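Local atomic coordinates of acetyl-xylan esterase (Streptomyces lividans, PDB entry 2CC0), a protein that probably hydrolyses acetyl ester groups on plant cell-wall xylan, as a metal-ion-dependent family 4 carbohydrate esterase. Residues F36-Y41 / A60-T65; E80-Q85 / A115-T120; F99-G104 / L119-W124. All blocks are in the same frame, centred on the assembly; numbering follows the deposited sequence. Where two conformers were deposited one is given.

Contact 1. Residues F36-Y41 / A60-T65; sequences FNQGQY and ANHSYT. With ZN (zinc ion), chain C.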
loop_
_atom_site.group_PDB
_atom_site.type_symbol
_atom_site.label_atom_id
_atom_site.label_comp_id
_atom_site.label_asym_id
_atom_site.label_seq_id
_atom_site.Cartn_x
_atom_site.Cartn_y
_atom_site.Cartn_z
ATOM N N PHE A 36 -6.406 -4.613 -14.722
ATOM C CA PHE A 36 -6.105 -5.891 -14.051
ATOM C C PHE A 36 -6.906 -6.971 -14.783
ATOM O O PHE A 36 -8.080 -7.218 -14.471
ATOM C CB PHE A 36 -6.440 -5.821 -12.561
ATOM C CG PHE A 36 -5.431 -5.051 -11.768
ATOM C CD1 PHE A 36 -5.533 -3.655 -11.658
ATOM C CD2 PHE A 36 -4.349 -5.712 -11.155
ATOM C CE1 PHE A 36 -4.572 -2.941 -10.917
ATOM C CE2 PHE A 36 -3.404 -4.990 -10.417
ATOM C CZ PHE A 36 -3.517 -3.622 -10.309
ATOM N N ASN A 37 -6.270 -7.541 -15.808
ATOM C CA ASN A 37 -6.933 -8.539 -16.675
ATOM C C ASN A 37 -6.954 -9.935 -16.053
ATOM O O ASN A 37 -5.982 -10.354 -15.405
ATOM C CB ASN A 37 -6.198 -8.660 -18.023
ATOM C CG ASN A 37 -6.359 -7.436 -18.931
ATOM O OD1 ASN A 37 -7.185 -6.507 -18.716
ATOM N ND2 ASN A 37 -5.622 -7.469 -19.996
ATOM N N GLN A 38 -8.014 -10.698 -16.336
ATOM C CA GLN A 38 -7.966 -12.141 -16.043
ATOM C C GLN A 38 -7.211 -12.846 -17.169
ATOM O O GLN A 38 -7.412 -12.534 -18.355
ATOM C CB GLN A 38 -9.366 -12.744 -15.967
ATOM C CG GLN A 38 -10.148 -12.246 -14.739
ATOM C CD GLN A 38 -11.455 -12.958 -14.581
ATOM O OE1 GLN A 38 -11.564 -14.131 -14.930
ATOM N NE2 GLN A 38 -12.454 -12.263 -14.053
ATOM N N GLY A 39 -6.377 -13.809 -16.798
ATOM C CA GLY A 39 -5.599 -14.555 -17.820
ATOM C C GLY A 39 -6.495 -15.202 -18.878
ATOM O O GLY A 39 -6.180 -15.170 -20.075
ATOM N N GLN A 40 -7.636 -15.768 -18.473
ATOM C CA GLN A 40 -8.488 -16.441 -19.476
ATOM C C GLN A 40 -8.964 -15.461 -20.546
ATOM O O GLN A 40 -9.091 -15.830 -21.707
ATOM C CB GLN A 40 -9.676 -17.150 -18.813
ATOM C CG GLN A 40 -10.672 -16.240 -18.138
ATOM C CD GLN A 40 -11.796 -17.022 -17.476
ATOM O OE1 GLN A 40 -12.176 -18.114 -17.951
ATOM N NE2 GLN A 40 -12.360 -16.470 -16.413
ATOM N N TYR A 41 -9.257 -14.221 -20.149
ATOM C CA TYR A 41 -9.719 -13.199 -21.102
ATOM C C TYR A 41 -8.582 -12.606 -21.926
ATOM O O TYR A 41 -8.790 -12.249 -23.096
ATOM C CB TYR A 41 -10.513 -12.093 -20.399
ATOM C CG TYR A 41 -11.735 -12.614 -19.653
ATOM C CD1 TYR A 41 -12.498 -13.650 -20.180
ATOM C CD2 TYR A 41 -12.132 -12.048 -18.421
ATOM C CE1 TYR A 41 -13.629 -14.150 -19.487
ATOM C CE2 TYR A 41 -13.241 -12.531 -17.733
ATOM C CZ TYR A 41 -13.988 -13.579 -18.281
ATOM O OH TYR A 41 -15.109 -14.066 -17.631
ATOM N N ALA A 60 -2.000 -5.512 -15.874
ATOM C CA ALA A 60 -1.626 -6.213 -14.661
ATOM C C ALA A 60 -2.411 -7.515 -14.509
ATOM O O ALA A 60 -3.328 -7.794 -15.285
ATOM C CB ALA A 60 -1.804 -5.308 -13.435
ATOM N N ASN A 61 -1.973 -8.319 -13.544
ATOM C CA ASN A 61 -2.430 -9.721 -13.364
ATOM C C ASN A 61 -3.591 -9.789 -12.372
ATOM O O ASN A 61 -3.461 -9.299 -11.235
ATOM C CB ASN A 61 -1.208 -10.542 -12.881
ATOM C CG ASN A 61 -1.458 -12.048 -12.764
ATOM O OD1 ASN A 61 -2.511 -12.507 -12.304
ATOM N ND2 ASN A 61 -0.414 -12.825 -13.099
ATOM N N HIS A 62 -4.703 -10.411 -12.778
ATOM C CA HIS A 62 -5.877 -10.530 -11.906
ATOM C C HIS A 62 -6.324 -12.008 -11.769
ATOM O O HIS A 62 -7.506 -12.270 -11.537
ATOM C CB HIS A 62 -7.020 -9.640 -12.403
ATOM C CG HIS A 62 -8.117 -9.408 -11.398
ATOM N ND1 HIS A 62 -7.891 -9.221 -10.044
ATOM C CD2 HIS A 62 -9.448 -9.268 -11.575
ATOM C CE1 HIS A 62 -9.046 -9.007 -9.427
ATOM N NE2 HIS A 62 -10.008 -9.032 -10.333
ATOM N N SER A 63 -5.347 -12.928 -11.826
ATOM C CA SER A 63 -5.551 -14.401 -11.826
ATOM C C SER A 63 -6.118 -14.889 -13.158
ATOM O O SER A 63 -6.494 -14.076 -14.014
ATOM C CB SER A 63 -6.440 -14.878 -10.672
ATOM O OG SER A 63 -7.819 -14.731 -11.010
ATOM N N TYR A 64 -6.173 -16.214 -13.325
ATOM C CA TYR A 64 -6.614 -16.786 -14.603
ATOM C C TYR A 64 -8.132 -16.886 -14.705
ATOM O O TYR A 64 -8.696 -16.542 -15.750
ATOM C CB TYR A 64 -5.959 -18.145 -14.887
ATOM C CG TYR A 64 -5.915 -18.440 -16.369
ATOM C CD1 TYR A 64 -4.885 -17.925 -17.165
ATOM C CD2 TYR A 64 -6.904 -19.228 -16.983
ATOM C CE1 TYR A 64 -4.832 -18.174 -18.559
ATOM C CE2 TYR A 64 -6.863 -19.471 -18.375
ATOM C CZ TYR A 64 -5.835 -18.954 -19.142
ATOM O OH TYR A 64 -5.808 -19.190 -20.509
ATOM N N THR A 65 -8.777 -17.340 -13.634
ATOM C CA THR A 65 -10.221 -17.609 -13.670
ATOM C C THR A 65 -10.997 -16.896 -12.529
ATOM O O THR A 65 -12.185 -17.162 -12.330
ATOM C CB THR A 65 -10.508 -19.144 -13.546
ATOM O OG1 THR A 65 -10.157 -19.601 -12.226
ATOM C CG2 THR A 65 -9.758 -19.971 -14.604
HETATM ZN ZN ZN C . -12.090 -9.064 -10.040
HETATM O O HOH W 1 -14.042 -8.392 -9.804
#
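H62 meets F36 through its CB, 3.4 Å from F36 O, and its imidazole extends from there to the zinc ion, which NE2 binds at 2.1 Å. CG, anti to the backbone N (chi1 -165°), starts the ring toward the metal; the other ring nitrogen, ND1, is hydrogen-bonded to R100 O, so both ring nitrogens are engaged and the ring's rotation is fixed. A water, D13 and H66 are further zinc ligands. Beside the site, Q38 works as a second-shell residue: its NE2 bonds to D13 OD1, while its OE1 accepts an almost straight bond (163°) from Q40 NE2 within the amide plane of Q40. The two backbones pair as parallel strands, N37 N giving to A60 O and H62 N to N37 O. Next to this ladder the methyl of A60 sits over one face of the F36 ring, 3.7 Å from A60 CB to the ring centroid, a CH-pi contact. Past the strand ends, two carbonyls of 60-65 take the first amides of helix 39-44: G39 N to S63 O at 2.8 Å and Q40 N to Y64 O at 3.0 Å. The Y64 ring then lies with one face over the G39-Q40 peptide, with Q40 N above its centre; Y64 CD1 is 3.5 Å from G39 CA, an approach that leaves no room for a side chain there. N61 OD1 accepts from S63 N in an Asx turn, and N61 ND2 is tied to Q85. This is the end of a beta-alpha-beta crossover carrying the His-x-x-x-His zinc motif of the polysaccharide deacetylase (NodB-type) fold.

Contact 2. Residues E80-Q85 / A115-T120; sequences EISRTQ and AKYGLT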
loop_
_atom_site.group_PDB
_atom_site.type_symbol
_atom_site.label_atom_id
_atom_site.label_comp_id
_atom_site.label_asym_id
_atom_site.label_seq_id
_atom_site.Cartn_x
_atom_site.Cartn_y
_atom_site.Cartn_z
ATOM N N GLU A 80 -2.605 -20.393 -11.359
ATOM C CA GLU A 80 -3.450 -19.261 -11.709
ATOM C C GLU A 80 -2.612 -18.024 -12.039
ATOM O O GLU A 80 -2.865 -17.310 -13.018
ATOM C CB GLU A 80 -4.392 -18.965 -10.532
ATOM C CG GLU A 80 -5.581 -19.926 -10.423
ATOM C CD GLU A 80 -6.797 -19.513 -11.249
ATOM O OE1 GLU A 80 -6.930 -18.329 -11.602
ATOM O OE2 GLU A 80 -7.639 -20.400 -11.536
ATOM N N ILE A 81 -1.616 -17.752 -11.208
ATOM C CA ILE A 81 -0.776 -16.568 -11.415
ATOM C C ILE A 81 0.160 -16.713 -12.638
ATOM O O ILE A 81 0.239 -15.817 -13.509
ATOM C CB ILE A 81 -0.019 -16.220 -10.119
ATOM C CG1 ILE A 81 -1.001 -15.506 -9.166
ATOM C CG2 ILE A 81 1.161 -15.310 -10.413
ATOM C CD1 ILE A 81 -0.468 -15.287 -7.748
ATOM N N SER A 82 0.845 -17.855 -12.718
ATOM C CA SER A 82 1.792 -18.061 -13.808
ATOM C C SER A 82 1.108 -18.103 -15.183
ATOM O O SER A 82 1.615 -17.520 -16.140
ATOM C CB SER A 82 2.632 -19.309 -13.569
ATOM O OG SER A 82 1.815 -20.448 -13.465
ATOM N N ARG A 83 -0.040 -18.760 -15.285
ATOM C CA ARG A 83 -0.752 -18.822 -16.566
ATOM C C ARG A 83 -1.184 -17.430 -17.009
ATOM O O ARG A 83 -1.223 -17.126 -18.197
ATOM C CB ARG A 83 -1.949 -19.766 -16.482
ATOM C CG ARG A 83 -1.540 -21.242 -16.483
ATOM C CD ARG A 83 -2.383 -22.035 -15.501
ATOM N NE ARG A 83 -3.732 -22.232 -15.982
ATOM C CZ ARG A 83 -4.829 -22.236 -15.232
ATOM N NH1 ARG A 83 -4.774 -22.046 -13.921
ATOM N NH2 ARG A 83 -6.000 -22.442 -15.817
ATOM N N THR A 84 -1.530 -16.583 -16.031
ATOM C CA THR A 84 -1.908 -15.219 -16.365
ATOM C C THR A 84 -0.698 -14.364 -16.830
ATOM O O THR A 84 -0.841 -13.553 -17.765
ATOM C CB THR A 84 -2.685 -14.586 -15.185
ATOM O OG1 THR A 84 -3.836 -15.401 -14.912
ATOM C CG2 THR A 84 -3.141 -13.176 -15.545
ATOM N N GLN A 85 0.470 -14.537 -16.183
ATOM C CA GLN A 85 1.709 -13.878 -16.638
ATOM C C GLN A 85 1.945 -14.251 -18.105
ATOM O O GLN A 85 2.163 -13.391 -18.949
ATOM C CB GLN A 85 2.924 -14.316 -15.802
ATOM C CG GLN A 85 2.919 -13.835 -14.333
ATOM C CD GLN A 85 2.951 -12.306 -14.223
ATOM O OE1 GLN A 85 1.902 -11.652 -14.220
ATOM N NE2 GLN A 85 4.161 -11.731 -14.201
ATOM N N ALA A 115 5.522 -13.260 -4.773
ATOM C CA ALA A 115 6.964 -12.952 -4.711
ATOM C C ALA A 115 7.743 -13.799 -5.720
ATOM O O ALA A 115 8.649 -13.290 -6.392
ATOM C CB ALA A 115 7.502 -13.185 -3.302
ATOM N N LYS A 116 7.371 -15.082 -5.845
ATOM C CA LYS A 116 8.016 -15.977 -6.806
ATOM C C LYS A 116 8.016 -15.363 -8.218
ATOM O O LYS A 116 9.002 -15.469 -8.951
ATOM C CB LYS A 116 7.288 -17.328 -6.830
ATOM C CG LYS A 116 7.858 -18.320 -7.850
ATOM C CD LYS A 116 7.182 -19.685 -7.795
ATOM C CE LYS A 116 7.590 -20.513 -9.013
ATOM N NZ LYS A 116 6.870 -21.818 -8.963
ATOM N N TYR A 117 6.895 -14.732 -8.591
ATOM C CA TYR A 117 6.689 -14.184 -9.942
ATOM C C TYR A 117 7.025 -12.698 -10.056
ATOM O O TYR A 117 6.755 -12.070 -11.094
ATOM C CB TYR A 117 5.263 -14.506 -10.447
ATOM C CG TYR A 117 5.161 -15.995 -10.735
ATOM C CD1 TYR A 117 5.676 -16.526 -11.919
ATOM C CD2 TYR A 117 4.651 -16.882 -9.781
ATOM C CE1 TYR A 117 5.644 -17.904 -12.168
ATOM C CE2 TYR A 117 4.596 -18.269 -10.026
ATOM C CZ TYR A 117 5.126 -18.774 -11.215
ATOM O OH TYR A 117 5.118 -20.135 -11.473
ATOM N N GLY A 118 7.619 -12.145 -8.989
ATOM C CA GLY A 118 7.998 -10.738 -8.972
ATOM C C GLY A 118 6.832 -9.774 -9.040
ATOM O O GLY A 118 6.958 -8.679 -9.621
ATOM N N LEU A 119 5.709 -10.170 -8.439
ATOM C CA LEU A 119 4.485 -9.363 -8.447
ATOM C C LEU A 119 4.273 -8.618 -7.122
ATOM O O LEU A 119 4.371 -9.201 -6.052
ATOM C CB LEU A 119 3.274 -10.279 -8.701
ATOM C CG LEU A 119 3.232 -10.886 -10.104
ATOM C CD1 LEU A 119 2.276 -12.083 -10.124
ATOM C CD2 LEU A 119 2.802 -9.875 -11.195
ATOM N N THR A 120 3.949 -7.338 -7.225
ATOM C CA THR A 120 3.526 -6.542 -6.072
ATOM C C THR A 120 2.017 -6.653 -5.922
ATOM O O THR A 120 1.296 -6.431 -6.888
ATOM C CB THR A 120 3.939 -5.090 -6.315
ATOM O OG1 THR A 120 5.372 -5.076 -6.402
ATOM C CG2 THR A 120 3.495 -4.163 -5.165
HETATM O O HOH W 2 6.452 -13.487 -13.960
#
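S82 on helix 74-90 and Y117, just after helix 108-116, are the nearest pair of CA atoms, 7.3 Å apart, so the two segments meet through side chains. The second helix stops in a Schellman motif: G118, with positive phi, is the C-prime residue, its N bonds to A115 O, and L119 N bonds to the carbonyl of the residue before A115. This turn presents Y117 and L119 to the other helix. Y117 CG is anti to the carbonyl carbon (chi1 -70°), and S82 CA lies over the rim of one ring face and K116 CG over the rim of the opposite one. S82 CB is 3.4 Å from Y117 OH, the hydroxyl itself being hydrogen-bonded to D78. I81 uses its CG2 branch, 3.9 Å from Y117 CD2 and a tight 3.4 Å from L119 CD1. The other L119 methyl, CD2, lies alongside the Q85 amide, 3.6 Å from Q85 OE1. Both ends of that amide are bonded: OE1 accepts from N61, and NE2 gives to P96 O and to a water that bridges to Y117 O. The contact thus packs helix 74-90 against the C-terminal end of helix 108-116, with F99 of strand 98-99 and N61 of strand 58-61 bordering L119.

Contact 3. Residues F99-G104 / L119-W124; sequences FRPPYG and LTEVIW. With ACT (acetate ion), chain D.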
loop_
_atom_site.group_PDB
_atom_site.type_symbol
_atom_site.label_atom_id
_atom_site.label_comp_id
_atom_site.label_asym_id
_atom_site.label_seq_id
_atom_site.Cartn_x
_atom_site.Cartn_y
_atom_site.Cartn_z
ATOM N N PHE A 99 -0.186 -7.418 -9.170
ATOM C CA PHE A 99 -1.204 -8.453 -9.067
ATOM C C PHE A 99 -2.275 -7.992 -8.105
ATOM O O PHE A 99 -1.962 -7.535 -7.001
ATOM C CB PHE A 99 -0.562 -9.750 -8.535
ATOM C CG PHE A 99 -1.576 -10.824 -8.170
ATOM C CD1 PHE A 99 -2.225 -11.556 -9.168
ATOM C CD2 PHE A 99 -1.900 -11.068 -6.820
ATOM C CE1 PHE A 99 -3.179 -12.527 -8.812
ATOM C CE2 PHE A 99 -2.852 -12.024 -6.453
ATOM C CZ PHE A 99 -3.496 -12.771 -7.465
ATOM N N ARG A 100 -3.541 -8.116 -8.508
ATOM C CA ARG A 100 -4.633 -7.819 -7.568
ATOM C C ARG A 100 -5.364 -9.119 -7.269
ATOM O O ARG A 100 -5.870 -9.775 -8.200
ATOM C CB ARG A 100 -5.608 -6.777 -8.140
ATOM C CG ARG A 100 -6.807 -6.525 -7.221
ATOM C CD ARG A 100 -7.582 -5.359 -7.770
ATOM N NE ARG A 100 -6.982 -4.074 -7.386
ATOM C CZ ARG A 100 -7.238 -2.932 -8.028
ATOM N NH1 ARG A 100 -8.025 -2.949 -9.108
ATOM N NH2 ARG A 100 -6.698 -1.801 -7.607
ATOM N N PRO A 101 -5.412 -9.522 -5.987
ATOM C CA PRO A 101 -6.107 -10.769 -5.685
ATOM C C PRO A 101 -7.605 -10.597 -5.977
ATOM O O PRO A 101 -8.197 -9.562 -5.636
ATOM C CB PRO A 101 -5.926 -10.920 -4.165
ATOM C CG PRO A 101 -4.773 -10.037 -3.800
ATOM C CD PRO A 101 -4.881 -8.871 -4.771
ATOM N N PRO A 102 -8.228 -11.606 -6.604
ATOM C CA PRO A 102 -9.689 -11.571 -6.687
ATOM C C PRO A 102 -10.302 -11.348 -5.289
ATOM O O PRO A 102 -9.866 -11.962 -4.301
ATOM C CB PRO A 102 -10.027 -12.975 -7.213
ATOM C CG PRO A 102 -8.822 -13.373 -8.059
ATOM C CD PRO A 102 -7.642 -12.770 -7.304
ATOM N N TYR A 103 -11.298 -10.470 -5.211
ATOM C CA TYR A 103 -12.067 -10.183 -3.947
ATOM C C TYR A 103 -11.194 -9.489 -2.912
ATOM O O TYR A 103 -11.621 -9.341 -1.772
ATOM C CB TYR A 103 -12.666 -11.462 -3.326
ATOM C CG TYR A 103 -13.382 -12.305 -4.361
ATOM C CD1 TYR A 103 -14.631 -11.912 -4.861
ATOM C CD2 TYR A 103 -12.784 -13.441 -4.892
ATOM C CE1 TYR A 103 -15.280 -12.674 -5.843
ATOM C CE2 TYR A 103 -13.427 -14.222 -5.878
ATOM C CZ TYR A 103 -14.675 -13.823 -6.351
ATOM O OH TYR A 103 -15.298 -14.577 -7.329
ATOM N N GLY A 104 -9.959 -9.118 -3.282
ATOM C CA GLY A 104 -9.020 -8.515 -2.321
ATOM C C GLY A 104 -8.516 -9.499 -1.266
ATOM O O GLY A 104 -7.891 -9.081 -0.292
ATOM N N LEU A 119 5.709 -10.170 -8.439
ATOM C CA LEU A 119 4.485 -9.363 -8.447
ATOM C C LEU A 119 4.273 -8.618 -7.122
ATOM O O LEU A 119 4.371 -9.201 -6.052
ATOM C CB LEU A 119 3.274 -10.279 -8.701
ATOM C CG LEU A 119 3.232 -10.886 -10.104
ATOM C CD1 LEU A 119 2.276 -12.083 -10.124
ATOM C CD2 LEU A 119 2.802 -9.875 -11.195
ATOM N N THR A 120 3.949 -7.338 -7.225
ATOM C CA THR A 120 3.526 -6.542 -6.072
ATOM C C THR A 120 2.017 -6.653 -5.922
ATOM O O THR A 120 1.296 -6.431 -6.888
ATOM C CB THR A 120 3.939 -5.090 -6.315
ATOM O OG1 THR A 120 5.372 -5.076 -6.402
ATOM C CG2 THR A 120 3.495 -4.163 -5.165
ATOM N N GLU A 121 1.537 -6.960 -4.710
ATOM C CA GLU A 121 0.084 -7.039 -4.485
ATOM C C GLU A 121 -0.502 -5.644 -4.428
ATOM O O GLU A 121 0.026 -4.764 -3.731
ATOM C CB GLU A 121 -0.197 -7.781 -3.172
ATOM C CG GLU A 121 -1.645 -8.089 -2.894
ATOM C CD GLU A 121 -1.737 -8.897 -1.621
ATOM O OE1 GLU A 121 -1.648 -10.147 -1.697
ATOM O OE2 GLU A 121 -1.872 -8.264 -0.555
ATOM N N VAL A 122 -1.622 -5.459 -5.117
ATOM C CA VAL A 122 -2.297 -4.172 -5.172
ATOM C C VAL A 122 -3.758 -4.382 -4.828
ATOM O O VAL A 122 -4.501 -5.016 -5.584
ATOM C CB VAL A 122 -2.186 -3.541 -6.573
ATOM C CG1 VAL A 122 -2.978 -2.225 -6.624
ATOM C CG2 VAL A 122 -0.705 -3.303 -6.934
ATOM N N ILE A 123 -4.159 -3.877 -3.664
ATOM C CA ILE A 123 -5.553 -3.865 -3.246
ATOM C C ILE A 123 -6.160 -2.553 -3.754
ATOM O O ILE A 123 -6.112 -2.267 -4.934
ATOM C CB ILE A 123 -5.692 -4.073 -1.694
ATOM C CG1 ILE A 123 -4.784 -5.220 -1.226
ATOM C CG2 ILE A 123 -7.147 -4.371 -1.310
ATOM C CD1 ILE A 123 -5.167 -6.618 -1.815
ATOM N N TRP A 124 -6.686 -1.726 -2.861
ATOM C CA TRP A 124 -7.219 -0.415 -3.262
ATOM C C TRP A 124 -7.447 0.409 -1.993
ATOM O O TRP A 124 -7.458 -0.131 -0.871
ATOM C CB TRP A 124 -8.534 -0.518 -4.080
ATOM C CG TRP A 124 -9.566 -1.334 -3.400
ATOM C CD1 TRP A 124 -10.449 -0.908 -2.435
ATOM C CD2 TRP A 124 -9.816 -2.733 -3.590
ATOM N NE1 TRP A 124 -11.230 -1.962 -2.008
ATOM C CE2 TRP A 124 -10.869 -3.091 -2.704
ATOM C CE3 TRP A 124 -9.256 -3.728 -4.424
ATOM C CZ2 TRP A 124 -11.375 -4.404 -2.623
ATOM C CZ3 TRP A 124 -9.753 -5.049 -4.329
ATOM C CH2 TRP A 124 -10.808 -5.358 -3.438
HETATM C C ACT D . -11.612 -7.854 -7.704
HETATM O O ACT D . -12.101 -8.991 -7.502
HETATM O OXT ACT D . -11.929 -7.257 -8.774
HETATM C CH3 ACT D . -10.675 -7.241 -6.708
#
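The guanidinium of R100 overlaps W124, whose CE3 lies over its face, while R100 NE sits in the plane of the indole at its edge, 3.8 Å from CE3. R100 opens the Arg-Pro-Pro-Tyr sequence, one of the recurrent motifs of NodB-type polysaccharide deacetylases, which follows the short parallel pairing of strands 98-99 and 120-121. Two bonds make that pairing: F99 N to T120 O, and V122 N to F99 O at 2.8 Å. Beside them F99 CB rests on L119 CB. The arginine chain is straight as far as CD and then bends (chi3 -81°), bringing NE to the carbonyls of 119-124. NE gives to V122 O at 3.2 Å from well above the carbonyl plane, and weakly to I123 O. NH2 reaches I123 O at 2.8 Å, nearly in line with the C=O bond. NH1 also forms a salt bridge with D12, and the group makes a cation-pi contact with F36, so the guanidinium is held on several sides. P101 crosses E121 at about a right angle, its CG 3.8 Å from E121 CG; the E121 carboxylate is bound by T106 and R111. Farther on, G104 CA comes within 3.8 Å of W124 CH2, and a side chain at G104 would collide with the indole. The same indole borders the acetate that lies next to the zinc, with W124 CZ3 3.4 Å from the acetate CH3. Acetate O receives a nearly linear bond (176°) from Y103 N, at 2.8 Å.

Overall arrangement
From the N terminus, contact 1 comes first, closing the excursion through helices 39-44 and 46-54 that separates strand 34-37 from strand 58-61. It is complete before helix 74-90 opens contact 2, so these two stand in series. Contact 3 begins within the span of contact 2, at 99-104, and ends on the same residues, sharing L119 and T120 before running on to W124; the two therefore overlap. Strand 58-61 and the turn after it are tied to helix 74-90, with T65 bonding to E80, and to 99-104, where N61 O meets R100 N. Together the contacts fasten the zinc-site strand ends to helices 74-90 and 108-116, and contacts 2 and 3 also meet the second subunit.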